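Local coordinates for NAD(P)H-flavin oxidoreductase (Staphylococcus epidermidis ATCC 12228, PDB 3GBH), which binds flavin mononucleotide and, as a nitroreductase-family member, probably passes electrons from NAD(P)H to the flavin and on to acceptor substrates, at residues Val14-Arg18 and Met151-Ala156; Lys19-Asp25 and Gly192-Ala198; Ser71-Asn75 and Ile164-Asp168. All coordinates share one frame; numbering follows the deposited sequence. Where two conformers were deposited one is given.

Interaction 1: Val14-Arg18 and Met151-Ala156; sequences VLNSR and MLTAKA. With FMN (flavin mononucleotide), chain H.
At the phosphate end of the FMN pocket, segment 14-18 packs on the last turns of helix 132-156, where V14 lies over L152 and A156 while R18 runs past L152 to the cofactor. V14 uses both methyls on the helix: V14 CG2 meets A156 CB at 4.0 Å. V14 CG1, set anti to the backbone N (chi1 171°), sits 3.3 Å from L152 O. The backbones come nearest here, V14 CA lying 5.8 Å from A156 CA. L152 turns CD2 to the aliphatic part of R18, touching it at CG (3.9 Å), the two side chains crossing obliquely. The arginine chain bends at chi2 and chi3, and its guanidinium uses both terminal nitrogens on the phosphate: R18 NH1 to FMN O2P is 2.9 Å and nearly straight (172°), and R18 NH2 to FMN O3P is 3.0 Å but more bent (145°). Such a two-pronged grip should fix the rotation of the guanidinium and help balance the phosphate charge. K155 lays its methylenes along S17, whose hydroxyl, in one of two modelled conformers, bonds E13 O; the bent lysine chain carries NZ on to Y159 O. No hydrogen bond links the two segments, so the join rests on packing, and R18 alone carries it to the cofactor. Beyond it, M151 leans on strands 160-164 and 183-192, V14 and K155 touch I8, and K44 O of the second subunit accepts a further bond from R18 NH2, placing the helix pair at the subunit interface.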
loop_
_atom_site.group_PDB
_atom_site.type_symbol
_atom_site.label_atom_id
_atom_site.label_comp_id
_atom_site.label_asym_id
_atom_site.label_seq_id
_atom_site.Cartn_x
_atom_site.Cartn_y
_atom_site.Cartn_z
ATOM N N VAL B 14 -12.635 -13.320 -6.487
ATOM C CA VAL B 14 -12.911 -13.941 -7.787
ATOM C C VAL B 14 -11.635 -14.572 -8.360
ATOM O O VAL B 14 -11.602 -15.740 -8.747
ATOM C CB VAL B 14 -13.521 -12.953 -8.807
ATOM C CG1 VAL B 14 -13.581 -13.570 -10.216
ATOM C CG2 VAL B 14 -14.905 -12.514 -8.351
ATOM N N LEU B 15 -10.587 -13.782 -8.416
ATOM C CA LEU B 15 -9.308 -14.239 -8.941
ATOM C C LEU B 15 -8.800 -15.433 -8.134
ATOM O O LEU B 15 -8.376 -16.451 -8.706
ATOM C CB LEU B 15 -8.326 -13.069 -8.895
ATOM C CG LEU B 15 -7.115 -13.096 -9.785
ATOM C CD1 LEU B 15 -6.634 -11.662 -10.150
ATOM C CD2 LEU B 15 -6.050 -13.915 -9.026
ATOM N N ASN B 16 -8.871 -15.364 -6.809
ATOM C CA ASN B 16 -8.415 -16.497 -5.991
ATOM C C ASN B 16 -9.214 -17.794 -6.153
ATOM O O ASN B 16 -8.663 -18.882 -5.910
ATOM C CB ASN B 16 -8.373 -16.130 -4.505
ATOM C CG ASN B 16 -7.265 -15.122 -4.180
ATOM O OD1 ASN B 16 -6.337 -14.916 -4.965
ATOM N ND2 ASN B 16 -7.366 -14.500 -3.005
ATOM N N SER B 17 -10.483 -17.703 -6.565
ATOM C CA SER B 17 -11.301 -18.913 -6.682
ATOM C C SER B 17 -11.421 -19.437 -8.108
ATOM O O SER B 17 -12.021 -20.497 -8.327
ATOM C CB SER B 17 -12.692 -18.680 -6.088
ATOM O OG SER B 17 -13.289 -17.555 -6.675
ATOM N N ARG B 18 -10.851 -18.728 -9.081
ATOM C CA ARG B 18 -10.837 -19.196 -10.473
ATOM C C ARG B 18 -9.856 -20.380 -10.569
ATOM O O ARG B 18 -8.641 -20.196 -10.569
ATOM C CB ARG B 18 -10.402 -18.065 -11.416
ATOM C CG ARG B 18 -10.821 -18.186 -12.891
ATOM C CD ARG B 18 -10.141 -19.342 -13.640
ATOM N NE ARG B 18 -8.684 -19.350 -13.431
ATOM C CZ ARG B 18 -7.944 -20.457 -13.453
ATOM N NH1 ARG B 18 -8.519 -21.631 -13.708
ATOM N NH2 ARG B 18 -6.650 -20.408 -13.165
HETATM N N MSE B 151 -13.945 -16.375 -18.085
HETATM C CA MSE B 151 -13.769 -17.273 -16.934
HETATM C C MSE B 151 -13.873 -16.553 -15.593
HETATM O O MSE B 151 -14.483 -17.066 -14.650
HETATM C CB MSE B 151 -12.455 -18.036 -17.057
HETATM C CG MSE B 151 -12.428 -19.010 -18.229
HETATM SE SE MSE B 151 -10.873 -20.191 -18.112
HETATM C CE MSE B 151 -9.619 -19.070 -19.127
ATOM N N LEU B 152 -13.329 -15.339 -15.518
ATOM C CA LEU B 152 -13.437 -14.541 -14.300
ATOM C C LEU B 152 -14.882 -14.121 -14.043
ATOM O O LEU B 152 -15.399 -14.263 -12.930
ATOM C CB LEU B 152 -12.486 -13.323 -14.341
ATOM C CG LEU B 152 -11.013 -13.747 -14.305
ATOM C CD1 LEU B 152 -10.062 -12.596 -14.678
ATOM C CD2 LEU B 152 -10.656 -14.321 -12.971
ATOM N N THR B 153 -15.549 -13.642 -15.081
ATOM C CA THR B 153 -16.955 -13.213 -14.953
ATOM C C THR B 153 -17.849 -14.379 -14.590
ATOM O O THR B 153 -18.739 -14.252 -13.753
ATOM C CB THR B 153 -17.492 -12.521 -16.245
ATOM O OG1 THR B 153 -16.613 -11.448 -16.581
ATOM C CG2 THR B 153 -18.911 -11.954 -15.980
ATOM N N ALA B 154 -17.595 -15.538 -15.200
ATOM C CA ALA B 154 -18.359 -16.742 -14.854
ATOM C C ALA B 154 -18.218 -17.024 -13.352
ATOM O O ALA B 154 -19.224 -17.251 -12.624
ATOM C CB ALA B 154 -17.878 -17.943 -15.701
ATOM N N LYS B 155 -16.983 -16.939 -12.861
ATOM C CA LYS B 155 -16.734 -17.147 -11.431
ATOM C C LYS B 155 -17.427 -16.100 -10.556
ATOM O O LYS B 155 -17.927 -16.417 -9.471
ATOM C CB LYS B 155 -15.246 -17.189 -11.142
ATOM C CG LYS B 155 -14.889 -17.575 -9.721
ATOM C CD LYS B 155 -14.956 -19.061 -9.503
ATOM C CE LYS B 155 -15.522 -19.421 -8.158
ATOM N NZ LYS B 155 -16.933 -19.770 -8.321
ATOM N N ALA B 156 -17.486 -14.850 -11.014
ATOM C CA ALA B 156 -18.168 -13.791 -10.255
ATOM C C ALA B 156 -19.659 -14.072 -10.122
ATOM O O ALA B 156 -20.327 -13.653 -9.138
ATOM C CB ALA B 156 -17.916 -12.422 -10.917
HETATM N N1 FMN H . -7.627 -29.269 -18.527
HETATM C C2 FMN H . -8.206 -30.471 -18.908
HETATM O O2 FMN H . -8.720 -31.229 -18.078
HETATM N N3 FMN H . -8.187 -30.832 -20.229
HETATM C C4 FMN H . -7.613 -30.000 -21.194
HETATM O O4 FMN H . -7.610 -30.363 -22.386
HETATM C C4A FMN H . -7.021 -28.809 -20.807
HETATM N N5 FMN H . -6.405 -27.972 -21.721
HETATM C C5A FMN H . -6.127 -26.664 -21.386
HETATM C C6 FMN H . -5.844 -25.707 -22.377
HETATM C C7 FMN H . -5.571 -24.399 -22.038
HETATM C C7M FMN H . -5.265 -23.388 -23.109
HETATM C C8 FMN H . -5.556 -24.027 -20.689
HETATM C C8M FMN H . -5.274 -22.625 -20.245
HETATM C C9 FMN H . -5.830 -24.968 -19.713
HETATM C C9A FMN H . -6.130 -26.296 -20.034
HETATM N N10 FMN H . -6.429 -27.252 -19.051
HETATM C C10 FMN H . -7.024 -28.449 -19.453
HETATM C "C1'" FMN H . -6.518 -26.860 -17.591
HETATM C "C2'" FMN H . -5.089 -26.735 -17.061
HETATM O "O2'" FMN H . -4.531 -28.013 -16.806
HETATM C "C3'" FMN H . -5.100 -25.878 -15.790
HETATM O "O3'" FMN H . -5.491 -24.571 -16.127
HETATM C "C4'" FMN H . -3.761 -25.835 -15.053
HETATM O "O4'" FMN H . -3.451 -27.143 -14.572
HETATM C "C5'" FMN H . -3.829 -24.839 -13.898
HETATM O "O5'" FMN H . -4.831 -25.234 -12.969
HETATM P P FMN H . -6.024 -24.236 -12.602
HETATM O O1P FMN H . -6.920 -24.874 -11.579
HETATM O O2P FMN H . -6.739 -23.895 -13.876
HETATM O O3P FMN H . -5.464 -22.951 -12.040
#

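Interaction 2: Lys19-Asp25 and Gly192-Ala198. With FMN (flavin mononucleotide), chain H.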
loop_
_atom_site.group_PDB
_atom_site.type_symbol
_atom_site.label_atom_id
_atom_site.label_comp_id
_atom_site.label_asym_id
_atom_site.label_seq_id
_atom_site.Cartn_x
_atom_site.Cartn_y
_atom_site.Cartn_z
ATOM N N LYS B 19 -10.410 -21.582 -10.645
ATOM C CA LYS B 19 -9.663 -22.830 -10.765
ATOM C C LYS B 19 -10.397 -23.769 -11.745
ATOM O O LYS B 19 -11.594 -23.575 -12.023
ATOM C CB LYS B 19 -9.531 -23.506 -9.381
ATOM C CG LYS B 19 -8.952 -22.582 -8.271
ATOM C CD LYS B 19 -8.897 -23.296 -6.931
ATOM C CE LYS B 19 -8.383 -22.368 -5.839
ATOM N NZ LYS B 19 -8.515 -22.982 -4.515
ATOM N N SER B 20 -9.678 -24.758 -12.285
ATOM C CA SER B 20 -10.262 -25.690 -13.257
ATOM C C SER B 20 -11.104 -26.739 -12.544
ATOM O O SER B 20 -10.587 -27.682 -11.944
ATOM C CB SER B 20 -9.175 -26.389 -14.084
ATOM O OG SER B 20 -8.591 -25.494 -15.017
ATOM N N VAL B 21 -12.411 -26.589 -12.656
ATOM C CA VAL B 21 -13.359 -27.570 -12.168
ATOM C C VAL B 21 -13.650 -28.496 -13.342
ATOM O O VAL B 21 -13.905 -28.025 -14.442
ATOM C CB VAL B 21 -14.641 -26.858 -11.682
ATOM C CG1 VAL B 21 -15.774 -27.823 -11.492
ATOM C CG2 VAL B 21 -14.336 -26.081 -10.408
ATOM N N LYS B 22 -13.581 -29.802 -13.102
ATOM C CA LYS B 22 -13.775 -30.815 -14.152
ATOM C C LYS B 22 -15.047 -31.674 -14.020
ATOM O O LYS B 22 -15.373 -32.438 -14.929
ATOM C CB LYS B 22 -12.514 -31.692 -14.213
ATOM C CG LYS B 22 -11.273 -30.818 -14.412
ATOM C CD LYS B 22 -10.048 -31.563 -14.816
ATOM C CE LYS B 22 -8.890 -30.578 -14.956
ATOM N NZ LYS B 22 -7.730 -31.237 -15.610
ATOM N N VAL B 23 -15.757 -31.538 -12.900
ATOM C CA VAL B 23 -17.013 -32.243 -12.667
ATOM C C VAL B 23 -18.064 -31.197 -12.240
ATOM O O VAL B 23 -17.921 -30.545 -11.204
ATOM C CB VAL B 23 -16.846 -33.313 -11.581
ATOM C CG1 VAL B 23 -18.109 -34.133 -11.419
ATOM C CG2 VAL B 23 -15.656 -34.220 -11.920
ATOM N N PHE B 24 -19.087 -31.038 -13.070
ATOM C CA PHE B 24 -20.160 -30.091 -12.850
ATOM C C PHE B 24 -21.461 -30.821 -12.523
ATOM O O PHE B 24 -21.576 -32.041 -12.704
ATOM C CB PHE B 24 -20.380 -29.253 -14.101
ATOM C CG PHE B 24 -19.150 -28.560 -14.578
ATOM C CD1 PHE B 24 -18.849 -27.281 -14.137
ATOM C CD2 PHE B 24 -18.280 -29.186 -15.470
ATOM C CE1 PHE B 24 -17.701 -26.634 -14.575
ATOM C CE2 PHE B 24 -17.115 -28.531 -15.916
ATOM C CZ PHE B 24 -16.839 -27.261 -15.469
ATOM N N ASP B 25 -22.421 -30.055 -12.011
ATOM C CA ASP B 25 -23.745 -30.546 -11.740
ATOM C C ASP B 25 -24.466 -30.748 -13.088
ATOM O O ASP B 25 -24.801 -29.807 -13.823
ATOM C CB ASP B 25 -24.479 -29.589 -10.792
ATOM C CG ASP B 25 -25.889 -30.058 -10.434
ATOM O OD1 ASP B 25 -26.402 -31.019 -11.051
ATOM O OD2 ASP B 25 -26.495 -29.435 -9.544
ATOM N N GLY B 192 -20.263 -24.421 -15.791
ATOM C CA GLY B 192 -21.390 -24.961 -15.069
ATOM C C GLY B 192 -21.237 -24.680 -13.603
ATOM O O GLY B 192 -20.348 -23.911 -13.191
ATOM N N LYS B 193 -22.087 -25.326 -12.826
ATOM C CA LYS B 193 -22.038 -25.281 -11.377
ATOM C C LYS B 193 -21.197 -26.450 -10.904
ATOM O O LYS B 193 -21.450 -27.589 -11.298
ATOM C CB LYS B 193 -23.457 -25.393 -10.816
ATOM C CG LYS B 193 -23.552 -25.341 -9.316
ATOM C CD LYS B 193 -25.016 -25.238 -8.880
ATOM C CE LYS B 193 -25.183 -25.207 -7.348
ATOM N NZ LYS B 193 -24.667 -26.451 -6.710
ATOM N N LYS B 194 -20.219 -26.196 -10.038
ATOM C CA LYS B 194 -19.293 -27.269 -9.624
ATOM C C LYS B 194 -19.993 -28.374 -8.843
ATOM O O LYS B 194 -20.869 -28.090 -8.014
ATOM C CB LYS B 194 -18.091 -26.716 -8.836
ATOM C CG LYS B 194 -18.328 -26.369 -7.388
ATOM C CD LYS B 194 -17.015 -25.858 -6.754
ATOM C CE LYS B 194 -17.164 -25.483 -5.276
ATOM N NZ LYS B 194 -15.856 -25.049 -4.695
ATOM N N ALA B 195 -19.627 -29.630 -9.120
ATOM C CA ALA B 195 -20.081 -30.774 -8.307
ATOM C C ALA B 195 -18.920 -31.334 -7.483
ATOM O O ALA B 195 -19.153 -32.024 -6.522
ATOM C CB ALA B 195 -20.679 -31.861 -9.162
ATOM N N GLN B 196 -17.681 -31.035 -7.880
ATOM C CA GLN B 196 -16.488 -31.335 -7.070
ATOM C C GLN B 196 -15.517 -30.170 -7.077
ATOM O O GLN B 196 -15.322 -29.555 -8.090
ATOM C CB GLN B 196 -15.758 -32.547 -7.637
ATOM C CG GLN B 196 -16.360 -33.876 -7.263
ATOM C CD GLN B 196 -15.660 -35.057 -7.957
ATOM O OE1 GLN B 196 -16.295 -36.078 -8.255
ATOM N NE2 GLN B 196 -14.346 -34.919 -8.204
ATOM N N ASP B 197 -14.883 -29.899 -5.948
ATOM C CA ASP B 197 -13.859 -28.842 -5.862
ATOM C C ASP B 197 -12.708 -29.105 -6.840
ATOM O O ASP B 197 -12.293 -30.246 -7.015
ATOM C CB ASP B 197 -13.272 -28.798 -4.443
ATOM C CG ASP B 197 -14.178 -28.099 -3.433
ATOM O OD1 ASP B 197 -15.090 -27.335 -3.812
ATOM O OD2 ASP B 197 -13.940 -28.305 -2.232
ATOM N N ALA B 198 -12.196 -28.055 -7.466
ATOM C CA ALA B 198 -10.937 -28.142 -8.208
ATOM C C ALA B 198 -9.770 -28.567 -7.318
ATOM O O ALA B 198 -9.770 -28.282 -6.116
ATOM C CB ALA B 198 -10.623 -26.805 -8.830
HETATM N N1 FMN H . -7.627 -29.269 -18.527
HETATM C C2 FMN H . -8.206 -30.471 -18.908
HETATM O O2 FMN H . -8.720 -31.229 -18.078
HETATM N N3 FMN H . -8.187 -30.832 -20.229
HETATM C C4 FMN H . -7.613 -30.000 -21.194
HETATM O O4 FMN H . -7.610 -30.363 -22.386
HETATM C C4A FMN H . -7.021 -28.809 -20.807
HETATM N N5 FMN H . -6.405 -27.972 -21.721
HETATM C C5A FMN H . -6.127 -26.664 -21.386
HETATM C C6 FMN H . -5.844 -25.707 -22.377
HETATM C C7 FMN H . -5.571 -24.399 -22.038
HETATM C C7M FMN H . -5.265 -23.388 -23.109
HETATM C C8 FMN H . -5.556 -24.027 -20.689
HETATM C C8M FMN H . -5.274 -22.625 -20.245
HETATM C C9 FMN H . -5.830 -24.968 -19.713
HETATM C C9A FMN H . -6.130 -26.296 -20.034
HETATM N N10 FMN H . -6.429 -27.252 -19.051
HETATM C C10 FMN H . -7.024 -28.449 -19.453
HETATM C "C1'" FMN H . -6.518 -26.860 -17.591
HETATM C "C2'" FMN H . -5.089 -26.735 -17.061
HETATM O "O2'" FMN H . -4.531 -28.013 -16.806
HETATM C "C3'" FMN H . -5.100 -25.878 -15.790
HETATM O "O3'" FMN H . -5.491 -24.571 -16.127
HETATM C "C4'" FMN H . -3.761 -25.835 -15.053
HETATM O "O4'" FMN H . -3.451 -27.143 -14.572
HETATM C "C5'" FMN H . -3.829 -24.839 -13.898
HETATM O "O5'" FMN H . -4.831 -25.234 -12.969
HETATM P P FMN H . -6.024 -24.236 -12.602
HETATM O O1P FMN H . -6.920 -24.874 -11.579
HETATM O O2P FMN H . -6.739 -23.895 -13.876
HETATM O O3P FMN H . -5.464 -22.951 -12.040
HETATM O O HOH W 1 -9.540 -26.211 -4.495
HETATM O O HOH W 2 -13.716 -30.841 -10.271
HETATM O O HOH W 3 -23.520 -27.443 -14.039
#
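A198, V23 and F24 have the most surface buried in this pairing of two extended loops. The methyl of A198 is wedged against the start of 19-25, with A198 CB 3.2 Å from S20 O and 3.5 Å from K19 CB. V23 works through backbone and side chain alike: its carbonyl oxygen accepts A195 N at 2.8 Å (166°) and, weakly, Q196 N, while its methyls cross the extended Q196 side chain, V23 CG2 lying 4.0 Å from Q196 NE2. Next to it, D25 N donates to K193 O at 2.7 Å, and these bonds flank the single bridge between F24 and K194. In F24, chi1 of -55° sets CG anti to the carbonyl carbon and lays the ring against G192, with F24 CD1 3.6 Å from G192 CA. V21 CG1 covers one ring face, displaced toward the rim. Two waters extend the pairing, one joining K22 N to Q196 O and the other K193 N to D25 O. On the cofactor side, S20 N meets FMN O1P at 2.8 Å and S20 OG bonds O2P, while the extended K22 chain brings NZ to within 2.7 Å of FMN O2, so phosphate and flavin ring are held from one loop. S20 and V21 rest on strand 160-164, K22 and V23 on helix 76-81, and G192 ends strand 183-192.

Interaction 3: Ser71-Asn75 and Ile164-Asp168. With FMN (flavin mononucleotide), chain H.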
loop_
_atom_site.group_PDB
_atom_site.type_symbol
_atom_site.label_atom_id
_atom_site.label_comp_id
_atom_site.label_asym_id
_atom_site.label_seq_id
_atom_site.Cartn_x
_atom_site.Cartn_y
_atom_site.Cartn_z
ATOM N N SER B 71 -14.841 -35.836 -30.414
ATOM C CA SER B 71 -13.840 -34.775 -30.515
ATOM C C SER B 71 -13.291 -34.273 -29.174
ATOM O O SER B 71 -12.284 -33.569 -29.161
ATOM C CB SER B 71 -14.404 -33.579 -31.286
ATOM O OG SER B 71 -14.846 -33.984 -32.570
ATOM N N PHE B 72 -13.958 -34.561 -28.059
ATOM C CA PHE B 72 -13.429 -34.124 -26.773
ATOM C C PHE B 72 -12.612 -35.163 -26.053
ATOM O O PHE B 72 -12.013 -34.865 -25.025
ATOM C CB PHE B 72 -14.511 -33.483 -25.900
ATOM C CG PHE B 72 -14.738 -32.067 -26.258
ATOM C CD1 PHE B 72 -15.562 -31.748 -27.316
ATOM C CD2 PHE B 72 -14.063 -31.059 -25.614
ATOM C CE1 PHE B 72 -15.733 -30.426 -27.710
ATOM C CE2 PHE B 72 -14.235 -29.730 -25.993
ATOM C CZ PHE B 72 -15.059 -29.411 -27.042
ATOM N N GLY B 73 -12.501 -36.343 -26.631
ATOM C CA GLY B 73 -11.483 -37.309 -26.189
ATOM C C GLY B 73 -11.529 -37.586 -24.704
ATOM O O GLY B 73 -12.559 -38.017 -24.197
ATOM N N PHE B 74 -10.429 -37.317 -23.995
ATOM C CA PHE B 74 -10.365 -37.633 -22.577
ATOM C C PHE B 74 -11.028 -36.545 -21.743
ATOM O O PHE B 74 -11.069 -36.668 -20.519
ATOM C CB PHE B 74 -8.917 -37.888 -22.086
ATOM C CG PHE B 74 -8.251 -39.081 -22.745
ATOM C CD1 PHE B 74 -8.582 -40.381 -22.366
ATOM C CD2 PHE B 74 -7.312 -38.898 -23.767
ATOM C CE1 PHE B 74 -7.984 -41.476 -22.984
ATOM C CE2 PHE B 74 -6.705 -39.992 -24.390
ATOM C CZ PHE B 74 -7.041 -41.281 -24.002
ATOM N N ASN B 75 -11.566 -35.511 -22.385
ATOM C CA ASN B 75 -12.345 -34.491 -21.691
ATOM C C ASN B 75 -13.881 -34.764 -21.680
ATOM O O ASN B 75 -14.717 -33.840 -21.662
ATOM C CB ASN B 75 -11.977 -33.126 -22.276
ATOM C CG ASN B 75 -10.545 -32.756 -21.995
ATOM O OD1 ASN B 75 -10.162 -32.663 -20.844
ATOM N ND2 ASN B 75 -9.743 -32.538 -23.032
ATOM N N ILE B 164 -9.987 -25.799 -22.011
ATOM C CA ILE B 164 -9.713 -27.085 -22.610
ATOM C C ILE B 164 -9.108 -26.850 -23.998
ATOM O O ILE B 164 -9.673 -26.109 -24.813
ATOM C CB ILE B 164 -11.019 -27.957 -22.683
ATOM C CG1 ILE B 164 -11.443 -28.401 -21.273
ATOM C CG2 ILE B 164 -10.829 -29.198 -23.553
ATOM C CD1 ILE B 164 -12.811 -29.038 -21.139
ATOM N N GLY B 165 -7.933 -27.449 -24.226
ATOM C CA GLY B 165 -7.240 -27.405 -25.503
ATOM C C GLY B 165 -7.178 -28.788 -26.107
ATOM O O GLY B 165 -6.907 -28.937 -27.284
ATOM N N GLY B 166 -7.497 -29.800 -25.301
ATOM C CA GLY B 166 -7.446 -31.178 -25.719
ATOM C C GLY B 166 -8.680 -31.649 -26.447
ATOM O O GLY B 166 -9.344 -32.575 -25.992
ATOM N N PHE B 167 -8.978 -31.014 -27.580
ATOM C CA PHE B 167 -10.048 -31.463 -28.456
ATOM C C PHE B 167 -9.569 -31.473 -29.910
ATOM O O PHE B 167 -8.531 -30.892 -30.235
ATOM C CB PHE B 167 -11.353 -30.641 -28.241
ATOM C CG PHE B 167 -11.248 -29.174 -28.561
ATOM C CD1 PHE B 167 -10.609 -28.299 -27.704
ATOM C CD2 PHE B 167 -11.848 -28.657 -29.697
ATOM C CE1 PHE B 167 -10.540 -26.949 -27.987
ATOM C CE2 PHE B 167 -11.773 -27.333 -29.977
ATOM C CZ PHE B 167 -11.117 -26.471 -29.133
ATOM N N ASP B 168 -10.334 -32.141 -30.763
ATOM C CA ASP B 168 -9.999 -32.297 -32.189
ATOM C C ASP B 168 -10.249 -31.003 -32.961
ATOM O O ASP B 168 -11.310 -30.802 -33.533
ATOM C CB ASP B 168 -10.802 -33.460 -32.779
ATOM C CG ASP B 168 -10.449 -33.762 -34.236
ATOM O OD1 ASP B 168 -9.607 -33.047 -34.829
ATOM O OD2 ASP B 168 -11.056 -34.704 -34.786
HETATM N N1 FMN H . -7.627 -29.269 -18.527
HETATM C C2 FMN H . -8.206 -30.471 -18.908
HETATM O O2 FMN H . -8.720 -31.229 -18.078
HETATM N N3 FMN H . -8.187 -30.832 -20.229
HETATM C C4 FMN H . -7.613 -30.000 -21.194
HETATM O O4 FMN H . -7.610 -30.363 -22.386
HETATM C C4A FMN H . -7.021 -28.809 -20.807
HETATM N N5 FMN H . -6.405 -27.972 -21.721
HETATM C C5A FMN H . -6.127 -26.664 -21.386
HETATM C C6 FMN H . -5.844 -25.707 -22.377
HETATM C C7 FMN H . -5.571 -24.399 -22.038
HETATM C C7M FMN H . -5.265 -23.388 -23.109
HETATM C C8 FMN H . -5.556 -24.027 -20.689
HETATM C C8M FMN H . -5.274 -22.625 -20.245
HETATM C C9 FMN H . -5.830 -24.968 -19.713
HETATM C C9A FMN H . -6.130 -26.296 -20.034
HETATM N N10 FMN H . -6.429 -27.252 -19.051
HETATM C C10 FMN H . -7.024 -28.449 -19.453
HETATM C "C1'" FMN H . -6.518 -26.860 -17.591
HETATM C "C2'" FMN H . -5.089 -26.735 -17.061
HETATM O "O2'" FMN H . -4.531 -28.013 -16.806
HETATM C "C3'" FMN H . -5.100 -25.878 -15.790
HETATM O "O3'" FMN H . -5.491 -24.571 -16.127
HETATM C "C4'" FMN H . -3.761 -25.835 -15.053
HETATM O "O4'" FMN H . -3.451 -27.143 -14.572
HETATM C "C5'" FMN H . -3.829 -24.839 -13.898
HETATM O "O5'" FMN H . -4.831 -25.234 -12.969
HETATM P P FMN H . -6.024 -24.236 -12.602
HETATM O O1P FMN H . -6.920 -24.874 -11.579
HETATM O O2P FMN H . -6.739 -23.895 -13.876
HETATM O O3P FMN H . -5.464 -22.951 -12.040
#
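An inverse gamma turn centred on G166, in the loop just after strand 160-164, meets the loop before helix 76-81 through N75, and together they hold the pyrimidine edge of the flavin. N75 ND2 donates to G166 O at 3.0 Å, the oxygen lying almost in the N75 amide plane (3° out of it) although the nitrogen stands above the carbonyl plane of G166. The same ND2 bonds FMN O4, and N75 OD1 receives FMN N3 at 2.8 Å, so the amide is read in one orientation and its rotation is fixed by partners at both ends. FMN O4 is further gripped by G166 N at 3.0 Å and, weakly, by G165 N. Donors gathered at this carbonyl would probably polarise the flavin ring. I164 closes the flank: its CG2, anti to the backbone N, reaches to 3.6 Å from N75 ND2. Farther from the cofactor, F167 CB rests over one face of the F72 ring in a CH-pi contact, 3.9 Å from the centroid and 17° off the normal. The two phenyl groups run side by side with planes only 10° apart, but they are slid so far that the rings barely overlap. Both also pack on strands 84-91 and 183-192, which places this aromatic pair against the central antiparallel sheet, while S71 and F167 touch helix 172-176. The far end is tied by the backbone, where D168 N bonds S71 O at 2.9 Å.

How the interactions relate
All three contacts converge on one FMN and divide it along its length. Interaction 1 reaches the phosphate through R18, interaction 3 holds the pyrimidine edge at O4 and N3, and interaction 2 spans both, sending one loop to the phosphate and to O2. Interactions 1 and 2 are continuous in sequence, R18 preceding K19, with centres about 13 Å apart. Interaction 3 stays separate: its nearest atoms are about 7 Å from interaction 1 and about 6 Å from interaction 2, without touching, while the centres are about 23 Å and 17 Å away. The cofactor bridges these separations, and R203 adds another bond to it from outside the three contacts.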